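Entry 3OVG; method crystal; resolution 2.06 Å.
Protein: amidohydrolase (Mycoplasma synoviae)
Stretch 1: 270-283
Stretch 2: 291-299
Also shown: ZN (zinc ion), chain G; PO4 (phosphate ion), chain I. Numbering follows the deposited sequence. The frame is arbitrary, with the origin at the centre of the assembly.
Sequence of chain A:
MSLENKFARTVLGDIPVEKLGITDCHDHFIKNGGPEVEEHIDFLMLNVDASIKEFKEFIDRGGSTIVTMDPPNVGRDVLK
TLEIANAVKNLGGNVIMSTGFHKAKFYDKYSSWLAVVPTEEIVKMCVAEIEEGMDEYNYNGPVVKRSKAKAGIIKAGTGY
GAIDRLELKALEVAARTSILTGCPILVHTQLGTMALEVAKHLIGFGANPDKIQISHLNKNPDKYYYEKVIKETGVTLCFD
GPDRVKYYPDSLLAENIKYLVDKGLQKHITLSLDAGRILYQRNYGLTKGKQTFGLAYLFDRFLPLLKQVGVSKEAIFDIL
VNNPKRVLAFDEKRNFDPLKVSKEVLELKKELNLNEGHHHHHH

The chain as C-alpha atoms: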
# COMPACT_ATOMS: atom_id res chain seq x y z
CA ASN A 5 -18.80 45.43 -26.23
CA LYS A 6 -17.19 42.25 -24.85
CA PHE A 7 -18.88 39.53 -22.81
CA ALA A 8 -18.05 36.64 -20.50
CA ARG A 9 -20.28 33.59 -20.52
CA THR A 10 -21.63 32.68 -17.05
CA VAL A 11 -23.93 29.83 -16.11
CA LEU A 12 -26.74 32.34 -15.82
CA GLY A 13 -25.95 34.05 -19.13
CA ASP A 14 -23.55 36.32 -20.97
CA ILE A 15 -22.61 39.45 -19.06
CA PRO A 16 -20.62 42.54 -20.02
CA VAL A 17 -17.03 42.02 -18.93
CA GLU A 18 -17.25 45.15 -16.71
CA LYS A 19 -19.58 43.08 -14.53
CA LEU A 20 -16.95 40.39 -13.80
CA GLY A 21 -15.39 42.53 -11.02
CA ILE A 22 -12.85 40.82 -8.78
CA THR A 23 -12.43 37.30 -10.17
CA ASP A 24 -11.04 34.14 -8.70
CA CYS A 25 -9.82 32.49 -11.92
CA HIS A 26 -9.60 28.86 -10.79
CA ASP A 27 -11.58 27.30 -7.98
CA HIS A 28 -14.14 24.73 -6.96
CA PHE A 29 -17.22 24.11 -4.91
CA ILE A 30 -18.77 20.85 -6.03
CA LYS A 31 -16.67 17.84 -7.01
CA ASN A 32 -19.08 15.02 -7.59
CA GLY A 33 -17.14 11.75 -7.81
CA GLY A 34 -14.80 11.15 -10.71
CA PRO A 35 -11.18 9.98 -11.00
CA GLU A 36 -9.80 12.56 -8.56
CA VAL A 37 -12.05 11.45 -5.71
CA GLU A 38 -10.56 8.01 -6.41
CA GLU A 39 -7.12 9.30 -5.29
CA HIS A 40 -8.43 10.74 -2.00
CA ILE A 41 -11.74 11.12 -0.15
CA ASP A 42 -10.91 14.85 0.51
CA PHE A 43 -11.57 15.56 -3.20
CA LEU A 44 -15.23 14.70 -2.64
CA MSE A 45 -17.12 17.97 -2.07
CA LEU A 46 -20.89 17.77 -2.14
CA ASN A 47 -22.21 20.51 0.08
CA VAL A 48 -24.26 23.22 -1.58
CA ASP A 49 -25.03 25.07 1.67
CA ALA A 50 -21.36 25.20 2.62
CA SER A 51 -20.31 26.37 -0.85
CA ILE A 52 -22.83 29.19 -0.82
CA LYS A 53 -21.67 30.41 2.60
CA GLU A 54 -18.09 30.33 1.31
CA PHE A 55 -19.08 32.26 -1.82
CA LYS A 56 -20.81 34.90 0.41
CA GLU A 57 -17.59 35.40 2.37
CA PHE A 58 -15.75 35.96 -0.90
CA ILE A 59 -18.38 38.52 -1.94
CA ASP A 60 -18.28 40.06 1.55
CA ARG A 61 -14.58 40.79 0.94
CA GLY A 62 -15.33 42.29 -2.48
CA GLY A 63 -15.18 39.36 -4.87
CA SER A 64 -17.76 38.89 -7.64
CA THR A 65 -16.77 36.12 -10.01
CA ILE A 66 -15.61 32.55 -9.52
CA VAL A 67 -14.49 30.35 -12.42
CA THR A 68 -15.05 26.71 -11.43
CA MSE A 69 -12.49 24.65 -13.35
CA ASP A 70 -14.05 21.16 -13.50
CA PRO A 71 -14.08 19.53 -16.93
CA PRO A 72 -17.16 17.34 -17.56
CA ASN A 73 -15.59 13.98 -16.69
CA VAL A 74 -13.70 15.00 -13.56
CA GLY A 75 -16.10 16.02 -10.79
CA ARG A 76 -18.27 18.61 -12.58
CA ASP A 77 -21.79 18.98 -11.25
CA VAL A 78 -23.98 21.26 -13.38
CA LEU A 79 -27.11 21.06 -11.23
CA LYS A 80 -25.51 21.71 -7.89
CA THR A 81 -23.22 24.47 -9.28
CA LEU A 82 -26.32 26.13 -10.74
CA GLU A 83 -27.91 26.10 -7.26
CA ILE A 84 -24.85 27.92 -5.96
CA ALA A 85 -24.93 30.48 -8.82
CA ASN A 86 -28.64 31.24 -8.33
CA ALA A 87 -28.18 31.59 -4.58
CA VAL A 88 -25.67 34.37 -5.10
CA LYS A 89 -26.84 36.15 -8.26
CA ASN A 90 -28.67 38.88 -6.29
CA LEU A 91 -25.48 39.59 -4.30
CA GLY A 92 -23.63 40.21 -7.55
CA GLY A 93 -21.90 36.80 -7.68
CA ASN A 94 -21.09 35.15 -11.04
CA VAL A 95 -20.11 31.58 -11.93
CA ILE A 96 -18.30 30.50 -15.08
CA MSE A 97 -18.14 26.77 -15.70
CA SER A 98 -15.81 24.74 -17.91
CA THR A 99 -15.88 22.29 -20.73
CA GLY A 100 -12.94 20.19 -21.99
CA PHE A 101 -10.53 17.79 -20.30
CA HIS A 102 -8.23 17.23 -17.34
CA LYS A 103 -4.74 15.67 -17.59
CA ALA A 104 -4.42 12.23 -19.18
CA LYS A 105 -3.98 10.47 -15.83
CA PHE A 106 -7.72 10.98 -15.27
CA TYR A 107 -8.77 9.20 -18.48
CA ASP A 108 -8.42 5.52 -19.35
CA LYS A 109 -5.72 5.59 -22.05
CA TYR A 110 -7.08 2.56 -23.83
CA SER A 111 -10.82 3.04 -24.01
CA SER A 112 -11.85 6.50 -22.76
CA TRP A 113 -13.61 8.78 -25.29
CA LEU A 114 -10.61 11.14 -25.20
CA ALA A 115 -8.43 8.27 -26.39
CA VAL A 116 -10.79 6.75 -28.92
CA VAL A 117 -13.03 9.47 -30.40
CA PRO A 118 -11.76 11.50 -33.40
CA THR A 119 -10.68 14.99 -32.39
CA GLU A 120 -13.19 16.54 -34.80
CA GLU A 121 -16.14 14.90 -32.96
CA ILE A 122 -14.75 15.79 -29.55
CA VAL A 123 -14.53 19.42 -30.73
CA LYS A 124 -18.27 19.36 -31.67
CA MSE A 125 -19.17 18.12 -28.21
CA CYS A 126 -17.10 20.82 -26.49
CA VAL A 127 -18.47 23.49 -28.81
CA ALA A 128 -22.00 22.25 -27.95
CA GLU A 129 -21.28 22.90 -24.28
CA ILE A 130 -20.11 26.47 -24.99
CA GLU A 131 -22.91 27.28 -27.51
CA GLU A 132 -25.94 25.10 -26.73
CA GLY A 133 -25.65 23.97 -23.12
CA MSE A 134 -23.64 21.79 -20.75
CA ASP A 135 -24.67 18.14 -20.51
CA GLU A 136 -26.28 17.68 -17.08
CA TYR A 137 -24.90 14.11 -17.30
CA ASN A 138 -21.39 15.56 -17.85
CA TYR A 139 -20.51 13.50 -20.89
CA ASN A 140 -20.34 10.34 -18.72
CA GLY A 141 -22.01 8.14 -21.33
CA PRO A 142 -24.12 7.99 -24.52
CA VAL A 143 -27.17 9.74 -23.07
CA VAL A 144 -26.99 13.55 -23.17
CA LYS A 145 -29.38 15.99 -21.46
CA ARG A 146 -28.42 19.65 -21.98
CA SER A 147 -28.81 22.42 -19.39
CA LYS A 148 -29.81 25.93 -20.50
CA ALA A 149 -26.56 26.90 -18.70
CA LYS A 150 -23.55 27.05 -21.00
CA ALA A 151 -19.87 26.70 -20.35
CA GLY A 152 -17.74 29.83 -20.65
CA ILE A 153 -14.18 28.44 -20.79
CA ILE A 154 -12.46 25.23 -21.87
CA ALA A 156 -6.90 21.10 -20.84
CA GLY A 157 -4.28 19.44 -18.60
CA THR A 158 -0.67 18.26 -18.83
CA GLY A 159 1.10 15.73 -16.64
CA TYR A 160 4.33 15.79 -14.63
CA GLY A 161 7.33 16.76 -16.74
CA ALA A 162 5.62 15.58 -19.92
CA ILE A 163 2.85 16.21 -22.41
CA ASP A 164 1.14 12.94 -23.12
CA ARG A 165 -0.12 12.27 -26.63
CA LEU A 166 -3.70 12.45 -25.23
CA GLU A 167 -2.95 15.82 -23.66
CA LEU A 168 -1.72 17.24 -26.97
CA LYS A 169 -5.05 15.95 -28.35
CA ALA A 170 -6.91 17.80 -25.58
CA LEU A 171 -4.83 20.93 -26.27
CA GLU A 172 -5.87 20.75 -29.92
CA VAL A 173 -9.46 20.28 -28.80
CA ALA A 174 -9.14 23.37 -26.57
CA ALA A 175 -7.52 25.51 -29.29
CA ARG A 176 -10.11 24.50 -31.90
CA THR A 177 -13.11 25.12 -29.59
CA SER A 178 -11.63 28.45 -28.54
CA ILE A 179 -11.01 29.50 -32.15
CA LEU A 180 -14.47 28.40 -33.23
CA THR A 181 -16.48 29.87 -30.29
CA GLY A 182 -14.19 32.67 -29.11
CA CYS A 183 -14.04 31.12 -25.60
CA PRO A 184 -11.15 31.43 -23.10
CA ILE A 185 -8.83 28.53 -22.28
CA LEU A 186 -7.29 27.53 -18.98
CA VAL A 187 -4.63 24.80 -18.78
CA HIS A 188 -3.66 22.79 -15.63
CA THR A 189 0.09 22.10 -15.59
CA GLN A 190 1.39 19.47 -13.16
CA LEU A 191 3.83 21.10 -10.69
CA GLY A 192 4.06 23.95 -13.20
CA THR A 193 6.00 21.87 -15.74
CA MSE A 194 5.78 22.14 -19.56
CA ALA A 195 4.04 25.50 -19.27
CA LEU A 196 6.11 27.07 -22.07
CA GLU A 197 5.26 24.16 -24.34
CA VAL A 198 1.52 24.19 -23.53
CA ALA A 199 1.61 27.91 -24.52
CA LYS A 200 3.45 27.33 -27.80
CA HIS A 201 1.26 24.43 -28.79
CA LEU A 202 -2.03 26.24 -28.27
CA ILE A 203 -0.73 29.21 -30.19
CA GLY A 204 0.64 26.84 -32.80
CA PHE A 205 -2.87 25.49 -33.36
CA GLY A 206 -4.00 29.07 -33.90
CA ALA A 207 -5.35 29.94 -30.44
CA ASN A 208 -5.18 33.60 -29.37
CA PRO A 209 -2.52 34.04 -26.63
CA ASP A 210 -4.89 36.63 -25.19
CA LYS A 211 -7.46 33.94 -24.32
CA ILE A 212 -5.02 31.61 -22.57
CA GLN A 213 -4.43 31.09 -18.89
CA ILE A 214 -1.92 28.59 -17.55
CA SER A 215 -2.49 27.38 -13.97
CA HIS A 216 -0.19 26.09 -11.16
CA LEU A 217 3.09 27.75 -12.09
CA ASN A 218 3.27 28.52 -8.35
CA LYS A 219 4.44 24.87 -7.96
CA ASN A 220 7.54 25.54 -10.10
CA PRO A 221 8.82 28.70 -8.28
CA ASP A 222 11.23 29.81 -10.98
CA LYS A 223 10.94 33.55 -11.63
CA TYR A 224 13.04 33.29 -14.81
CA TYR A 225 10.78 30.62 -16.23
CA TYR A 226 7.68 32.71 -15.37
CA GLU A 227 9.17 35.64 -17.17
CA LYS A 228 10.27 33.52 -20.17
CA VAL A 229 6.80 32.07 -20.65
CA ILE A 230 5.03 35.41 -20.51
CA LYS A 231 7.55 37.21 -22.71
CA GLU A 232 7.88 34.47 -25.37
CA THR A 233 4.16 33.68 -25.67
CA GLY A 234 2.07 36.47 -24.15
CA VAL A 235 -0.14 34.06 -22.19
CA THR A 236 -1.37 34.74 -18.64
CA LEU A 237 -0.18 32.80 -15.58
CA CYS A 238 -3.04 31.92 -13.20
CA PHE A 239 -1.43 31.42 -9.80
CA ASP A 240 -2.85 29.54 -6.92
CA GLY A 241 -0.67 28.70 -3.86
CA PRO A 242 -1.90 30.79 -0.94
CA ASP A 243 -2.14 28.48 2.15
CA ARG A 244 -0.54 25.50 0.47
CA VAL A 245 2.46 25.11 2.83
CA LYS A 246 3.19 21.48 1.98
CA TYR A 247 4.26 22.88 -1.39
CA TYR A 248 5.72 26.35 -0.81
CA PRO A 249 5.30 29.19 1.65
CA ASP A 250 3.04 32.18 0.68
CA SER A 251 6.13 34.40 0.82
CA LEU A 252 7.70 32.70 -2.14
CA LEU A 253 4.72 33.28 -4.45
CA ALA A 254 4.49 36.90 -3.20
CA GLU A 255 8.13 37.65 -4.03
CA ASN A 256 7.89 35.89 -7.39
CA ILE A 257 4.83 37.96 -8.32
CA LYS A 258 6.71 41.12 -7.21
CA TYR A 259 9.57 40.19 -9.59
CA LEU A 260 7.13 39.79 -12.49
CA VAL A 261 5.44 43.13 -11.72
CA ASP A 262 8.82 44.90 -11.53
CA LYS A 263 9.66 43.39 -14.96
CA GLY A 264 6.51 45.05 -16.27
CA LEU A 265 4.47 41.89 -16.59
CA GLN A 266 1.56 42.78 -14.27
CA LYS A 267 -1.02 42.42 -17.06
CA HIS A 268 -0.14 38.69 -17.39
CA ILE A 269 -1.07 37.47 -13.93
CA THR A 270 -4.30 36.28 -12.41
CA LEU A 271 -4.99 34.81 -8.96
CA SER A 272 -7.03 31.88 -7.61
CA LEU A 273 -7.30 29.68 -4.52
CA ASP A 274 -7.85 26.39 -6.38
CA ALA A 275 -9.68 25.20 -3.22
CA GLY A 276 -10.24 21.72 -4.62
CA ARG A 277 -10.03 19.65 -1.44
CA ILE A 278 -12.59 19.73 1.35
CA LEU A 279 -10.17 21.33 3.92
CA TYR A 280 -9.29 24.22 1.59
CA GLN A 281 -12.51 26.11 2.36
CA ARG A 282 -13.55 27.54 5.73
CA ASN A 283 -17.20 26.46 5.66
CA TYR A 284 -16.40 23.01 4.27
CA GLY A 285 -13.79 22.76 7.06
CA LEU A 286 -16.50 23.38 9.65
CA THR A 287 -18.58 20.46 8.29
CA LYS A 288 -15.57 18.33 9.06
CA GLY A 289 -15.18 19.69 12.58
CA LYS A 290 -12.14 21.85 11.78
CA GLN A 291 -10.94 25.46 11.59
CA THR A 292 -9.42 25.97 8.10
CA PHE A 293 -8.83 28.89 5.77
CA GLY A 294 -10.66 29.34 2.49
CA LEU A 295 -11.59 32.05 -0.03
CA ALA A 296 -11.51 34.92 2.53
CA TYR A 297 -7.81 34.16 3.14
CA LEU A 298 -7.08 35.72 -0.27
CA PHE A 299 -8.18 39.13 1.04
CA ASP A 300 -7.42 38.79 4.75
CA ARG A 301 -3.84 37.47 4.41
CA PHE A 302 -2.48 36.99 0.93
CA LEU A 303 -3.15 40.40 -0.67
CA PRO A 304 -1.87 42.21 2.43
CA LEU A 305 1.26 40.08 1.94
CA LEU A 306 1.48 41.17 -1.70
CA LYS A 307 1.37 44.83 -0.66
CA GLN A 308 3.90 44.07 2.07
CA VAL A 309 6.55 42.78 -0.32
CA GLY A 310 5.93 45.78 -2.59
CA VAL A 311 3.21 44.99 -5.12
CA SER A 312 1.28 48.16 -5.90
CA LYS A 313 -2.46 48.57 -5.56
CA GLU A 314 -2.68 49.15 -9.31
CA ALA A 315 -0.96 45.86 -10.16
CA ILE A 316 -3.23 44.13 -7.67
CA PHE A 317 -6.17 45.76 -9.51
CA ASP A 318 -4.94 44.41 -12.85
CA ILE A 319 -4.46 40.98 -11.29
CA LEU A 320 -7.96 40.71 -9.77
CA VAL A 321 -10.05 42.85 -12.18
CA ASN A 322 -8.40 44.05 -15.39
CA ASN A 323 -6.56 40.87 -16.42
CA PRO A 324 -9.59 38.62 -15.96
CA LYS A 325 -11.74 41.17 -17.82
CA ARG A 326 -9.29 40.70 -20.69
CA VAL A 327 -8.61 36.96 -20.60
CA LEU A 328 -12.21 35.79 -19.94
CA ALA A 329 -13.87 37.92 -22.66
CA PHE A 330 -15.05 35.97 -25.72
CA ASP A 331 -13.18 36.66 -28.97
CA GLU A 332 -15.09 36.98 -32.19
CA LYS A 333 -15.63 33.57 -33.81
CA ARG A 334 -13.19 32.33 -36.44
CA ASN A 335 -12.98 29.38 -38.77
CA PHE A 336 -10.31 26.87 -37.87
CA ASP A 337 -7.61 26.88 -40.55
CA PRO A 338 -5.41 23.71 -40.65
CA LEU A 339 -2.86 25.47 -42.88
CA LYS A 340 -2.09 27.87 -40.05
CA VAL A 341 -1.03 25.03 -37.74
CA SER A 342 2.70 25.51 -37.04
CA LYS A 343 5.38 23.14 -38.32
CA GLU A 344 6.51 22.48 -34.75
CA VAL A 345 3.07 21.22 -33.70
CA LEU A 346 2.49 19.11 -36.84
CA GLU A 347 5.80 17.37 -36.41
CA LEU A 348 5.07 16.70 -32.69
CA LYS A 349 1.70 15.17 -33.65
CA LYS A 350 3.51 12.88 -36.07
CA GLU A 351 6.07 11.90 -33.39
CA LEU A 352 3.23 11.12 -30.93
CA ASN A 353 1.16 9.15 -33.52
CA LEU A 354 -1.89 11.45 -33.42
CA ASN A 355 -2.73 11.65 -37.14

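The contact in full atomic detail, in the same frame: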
# COMPACT_ATOMS: atom_id res chain seq x y z
N THR A 270 -3.05 36.30 -13.15
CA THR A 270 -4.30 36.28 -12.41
C THR A 270 -4.09 35.48 -11.13
O THR A 270 -3.02 34.87 -10.94
CB THR A 270 -5.47 35.70 -13.25
OG1 THR A 270 -5.09 34.42 -13.72
CG2 THR A 270 -5.77 36.61 -14.44
N LEU A 271 -5.08 35.49 -10.26
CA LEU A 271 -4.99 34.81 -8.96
C LEU A 271 -6.19 33.87 -8.79
O LEU A 271 -7.18 33.97 -9.51
CB LEU A 271 -4.97 35.82 -7.82
CG LEU A 271 -3.61 36.44 -7.43
CD1 LEU A 271 -3.81 37.33 -6.21
CD2 LEU A 271 -2.63 35.32 -7.12
N SER A 272 -6.08 32.96 -7.83
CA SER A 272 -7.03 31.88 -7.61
C SER A 272 -6.67 31.22 -6.29
O SER A 272 -5.56 31.41 -5.79
CB SER A 272 -6.94 30.85 -8.73
OG SER A 272 -5.69 30.18 -8.71
N LEU A 273 -7.60 30.49 -5.70
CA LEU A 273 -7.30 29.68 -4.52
C LEU A 273 -7.17 28.18 -4.92
O LEU A 273 -6.47 27.39 -4.25
CB LEU A 273 -8.35 29.90 -3.42
CG LEU A 273 -8.09 31.10 -2.52
CD1 LEU A 273 -6.58 31.29 -2.40
CD2 LEU A 273 -8.71 32.37 -3.02
N ASP A 274 -7.80 27.79 -6.03
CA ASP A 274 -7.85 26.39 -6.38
C ASP A 274 -8.18 25.55 -5.12
O ASP A 274 -7.44 24.63 -4.77
CB ASP A 274 -6.52 25.93 -7.00
CG ASP A 274 -6.60 24.48 -7.48
OD1 ASP A 274 -7.71 24.07 -7.82
OD2 ASP A 274 -5.59 23.76 -7.51
N ALA A 275 -9.29 25.88 -4.46
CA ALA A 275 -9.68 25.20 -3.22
C ALA A 275 -10.41 23.90 -3.57
O ALA A 275 -11.64 23.78 -3.41
CB ALA A 275 -10.55 26.13 -2.36
N GLY A 276 -9.65 22.92 -4.04
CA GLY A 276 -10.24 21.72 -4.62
C GLY A 276 -10.16 20.48 -3.74
O GLY A 276 -10.33 19.36 -4.24
N ARG A 277 -9.90 20.69 -2.45
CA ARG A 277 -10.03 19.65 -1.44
C ARG A 277 -10.93 20.20 -0.35
O ARG A 277 -10.99 21.41 -0.13
CB ARG A 277 -8.66 19.29 -0.84
CG ARG A 277 -7.76 18.47 -1.75
CD ARG A 277 -6.43 18.15 -1.09
NE ARG A 277 -6.63 17.25 0.05
CZ ARG A 277 -5.84 16.21 0.34
NH1 ARG A 277 -4.80 15.92 -0.45
NH2 ARG A 277 -6.10 15.45 1.41
N ILE A 278 -11.60 19.31 0.37
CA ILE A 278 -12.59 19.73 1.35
C ILE A 278 -12.04 20.63 2.48
O ILE A 278 -12.78 21.49 3.00
CB ILE A 278 -13.30 18.50 1.92
CG1 ILE A 278 -14.72 18.82 2.44
CG2 ILE A 278 -12.42 17.77 2.90
CD1 ILE A 278 -15.63 17.54 2.49
N LEU A 279 -10.77 20.48 2.85
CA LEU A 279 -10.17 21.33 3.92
C LEU A 279 -9.57 22.66 3.42
O LEU A 279 -8.90 23.37 4.17
CB LEU A 279 -9.12 20.57 4.73
CG LEU A 279 -9.66 19.33 5.46
CD1 LEU A 279 -8.57 18.67 6.31
CD2 LEU A 279 -10.85 19.71 6.35
N TYR A 280 -9.81 22.99 2.16
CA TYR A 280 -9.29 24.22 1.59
C TYR A 280 -10.36 25.32 1.56
O TYR A 280 -10.14 26.38 1.00
CB TYR A 280 -8.74 23.97 0.16
CG TYR A 280 -7.49 23.10 0.11
CD1 TYR A 280 -6.83 22.69 1.28
CD2 TYR A 280 -6.91 22.75 -1.12
CE1 TYR A 280 -5.66 21.92 1.22
CE2 TYR A 280 -5.77 22.00 -1.18
CZ TYR A 280 -5.14 21.58 -0.01
OH TYR A 280 -4.00 20.82 -0.10
N GLN A 281 -11.52 25.06 2.18
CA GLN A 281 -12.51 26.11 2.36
C GLN A 281 -12.93 26.14 3.82
O GLN A 281 -12.93 25.11 4.48
CB GLN A 281 -13.72 25.90 1.45
CG GLN A 281 -13.36 26.06 -0.00
CD GLN A 281 -14.55 25.99 -0.91
OE1 GLN A 281 -15.68 26.27 -0.50
NE2 GLN A 281 -14.31 25.61 -2.17
N ARG A 282 -13.22 27.34 4.33
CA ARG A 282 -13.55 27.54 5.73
C ARG A 282 -14.84 26.80 6.10
O ARG A 282 -14.87 26.02 7.05
CB ARG A 282 -13.73 29.02 6.04
CG ARG A 282 -13.74 29.31 7.54
CD ARG A 282 -13.89 30.81 7.84
NE ARG A 282 -15.30 31.24 7.83
CZ ARG A 282 -16.14 31.06 8.84
NH1 ARG A 282 -17.40 31.46 8.76
NH2 ARG A 282 -15.71 30.47 9.94
N ASN A 283 -15.90 27.04 5.34
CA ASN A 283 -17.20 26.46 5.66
C ASN A 283 -17.24 24.95 5.47
O ASN A 283 -17.73 24.23 6.31
CB ASN A 283 -18.33 27.22 4.94
CG ASN A 283 -18.62 28.56 5.60
OD1 ASN A 283 -19.28 28.61 6.66
ND2 ASN A 283 -18.12 29.64 5.01
N GLN A 291 -11.25 24.09 11.99
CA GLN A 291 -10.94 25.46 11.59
C GLN A 291 -9.91 25.40 10.47
O GLN A 291 -8.82 24.84 10.67
CB GLN A 291 -10.32 26.25 12.75
CG GLN A 291 -10.10 27.72 12.37
CD GLN A 291 -9.39 28.53 13.45
OE1 GLN A 291 -8.77 27.99 14.35
NE2 GLN A 291 -9.50 29.83 13.37
N THR A 292 -10.26 25.96 9.30
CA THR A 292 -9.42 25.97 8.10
C THR A 292 -9.57 27.33 7.45
O THR A 292 -10.50 28.07 7.75
CB THR A 292 -9.91 24.95 7.05
OG1 THR A 292 -11.34 25.08 6.89
CG2 THR A 292 -9.56 23.57 7.45
N PHE A 293 -8.67 27.68 6.56
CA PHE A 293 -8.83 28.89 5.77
C PHE A 293 -9.43 28.54 4.43
O PHE A 293 -9.30 27.41 3.96
CB PHE A 293 -7.49 29.61 5.56
CG PHE A 293 -6.98 30.26 6.81
CD1 PHE A 293 -7.72 31.27 7.42
CD2 PHE A 293 -5.80 29.85 7.38
CE1 PHE A 293 -7.27 31.85 8.60
CE2 PHE A 293 -5.34 30.44 8.56
CZ PHE A 293 -6.07 31.44 9.16
N GLY A 294 -10.08 29.52 3.81
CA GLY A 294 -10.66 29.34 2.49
C GLY A 294 -10.53 30.59 1.62
O GLY A 294 -9.47 31.26 1.60
N LEU A 295 -11.60 30.93 0.92
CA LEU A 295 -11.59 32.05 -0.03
C LEU A 295 -11.27 33.40 0.66
O LEU A 295 -10.57 34.21 0.09
CB LEU A 295 -12.90 32.09 -0.84
CG LEU A 295 -13.12 31.13 -2.03
CD1 LEU A 295 -12.55 29.76 -1.81
CD2 LEU A 295 -14.61 31.03 -2.49
N ALA A 296 -11.74 33.62 1.89
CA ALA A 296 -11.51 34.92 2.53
C ALA A 296 -10.03 35.17 2.78
O ALA A 296 -9.59 36.33 2.84
CB ALA A 296 -12.32 35.05 3.84
N TYR A 297 -9.27 34.09 2.95
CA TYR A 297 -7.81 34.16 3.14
C TYR A 297 -7.12 35.00 2.06
O TYR A 297 -6.11 35.68 2.34
CB TYR A 297 -7.22 32.75 3.13
CG TYR A 297 -5.73 32.65 3.50
CD1 TYR A 297 -4.76 32.57 2.51
CD2 TYR A 297 -5.30 32.56 4.83
CE1 TYR A 297 -3.41 32.44 2.82
CE2 TYR A 297 -3.95 32.43 5.16
CZ TYR A 297 -3.01 32.39 4.13
OH TYR A 297 -1.67 32.25 4.38
N LEU A 298 -7.65 34.94 0.83
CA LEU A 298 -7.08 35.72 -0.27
C LEU A 298 -6.96 37.19 0.15
O LEU A 298 -5.90 37.80 0.02
CB LEU A 298 -7.92 35.59 -1.55
CG LEU A 298 -7.42 36.50 -2.69
CD1 LEU A 298 -6.02 36.08 -3.08
CD2 LEU A 298 -8.34 36.49 -3.90
N PHE A 299 -8.05 37.72 0.70
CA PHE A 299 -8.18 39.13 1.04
C PHE A 299 -7.60 39.44 2.42
O PHE A 299 -6.93 40.45 2.59
CB PHE A 299 -9.66 39.51 1.02
CG PHE A 299 -10.31 39.30 -0.32
CD1 PHE A 299 -10.23 40.27 -1.30
CD2 PHE A 299 -10.97 38.12 -0.62
CE1 PHE A 299 -10.83 40.09 -2.51
CE2 PHE A 299 -11.56 37.94 -1.85
CZ PHE A 299 -11.48 38.91 -2.79
ZN ZN G . -8.32 22.83 -9.55
P PO4 I . -3.37 19.33 -3.44
O1 PO4 I . -4.80 19.49 -3.99
O2 PO4 I . -3.21 18.01 -2.66
O3 PO4 I . -2.40 19.35 -4.63
O4 PO4 I . -3.06 20.55 -2.57
O HOH W 1 -13.26 26.27 9.27
O HOH W 2 -6.13 22.06 -9.18
O HOH W 3 -8.53 20.71 -8.23

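The two stretches meet mostly as loops, and their CA atoms come nearest at Gln281 and Gly294, 3.7 Å apart. Glycine suits this crossing. A CB on Gly294 would lie 2.6 Å from Arg282 N and 2.9 Å from Gln281 CA, both clashes. The bare CA of Gly294 instead makes a CA-H...O contact with Tyr280 O at 3.4 Å. Tyr280 O and Phe293 O also lie 3.2 Å apart, but both are acceptors and do not bond.

One direct hydrogen bond joins the stretches: Thr292 OG1 donates to Gln281 O at 2.9 Å. Water 1 adds a bridge beside it. It donates to Arg282 O at 2.8 Å and accepts from Thr292 N at 3.0 Å.

The remaining packing is largely apolar. Leu298 CB lies 3.6 Å from Leu273 CD2, and Leu298 CD1 lies 4.0 Å from Leu271 CD1. Leu295 CD1 lies 4.2 Å from Ala275 CB and the same distance from Gln281 CG. These buried leucine and alanine side chains pack by van der Waals contact and keep apolar surface from water. Thr292 CG2 rests 4.1 Å from Leu279 CB.

Stretch 1 also holds ligands. Asp274 OD1 binds the zinc ion ZN at 2.2 Å, with the Asp274 CA-to-CB bond pointing away from stretch 2. Tyr280 OH donates to phosphate O4 at 2.7 Å.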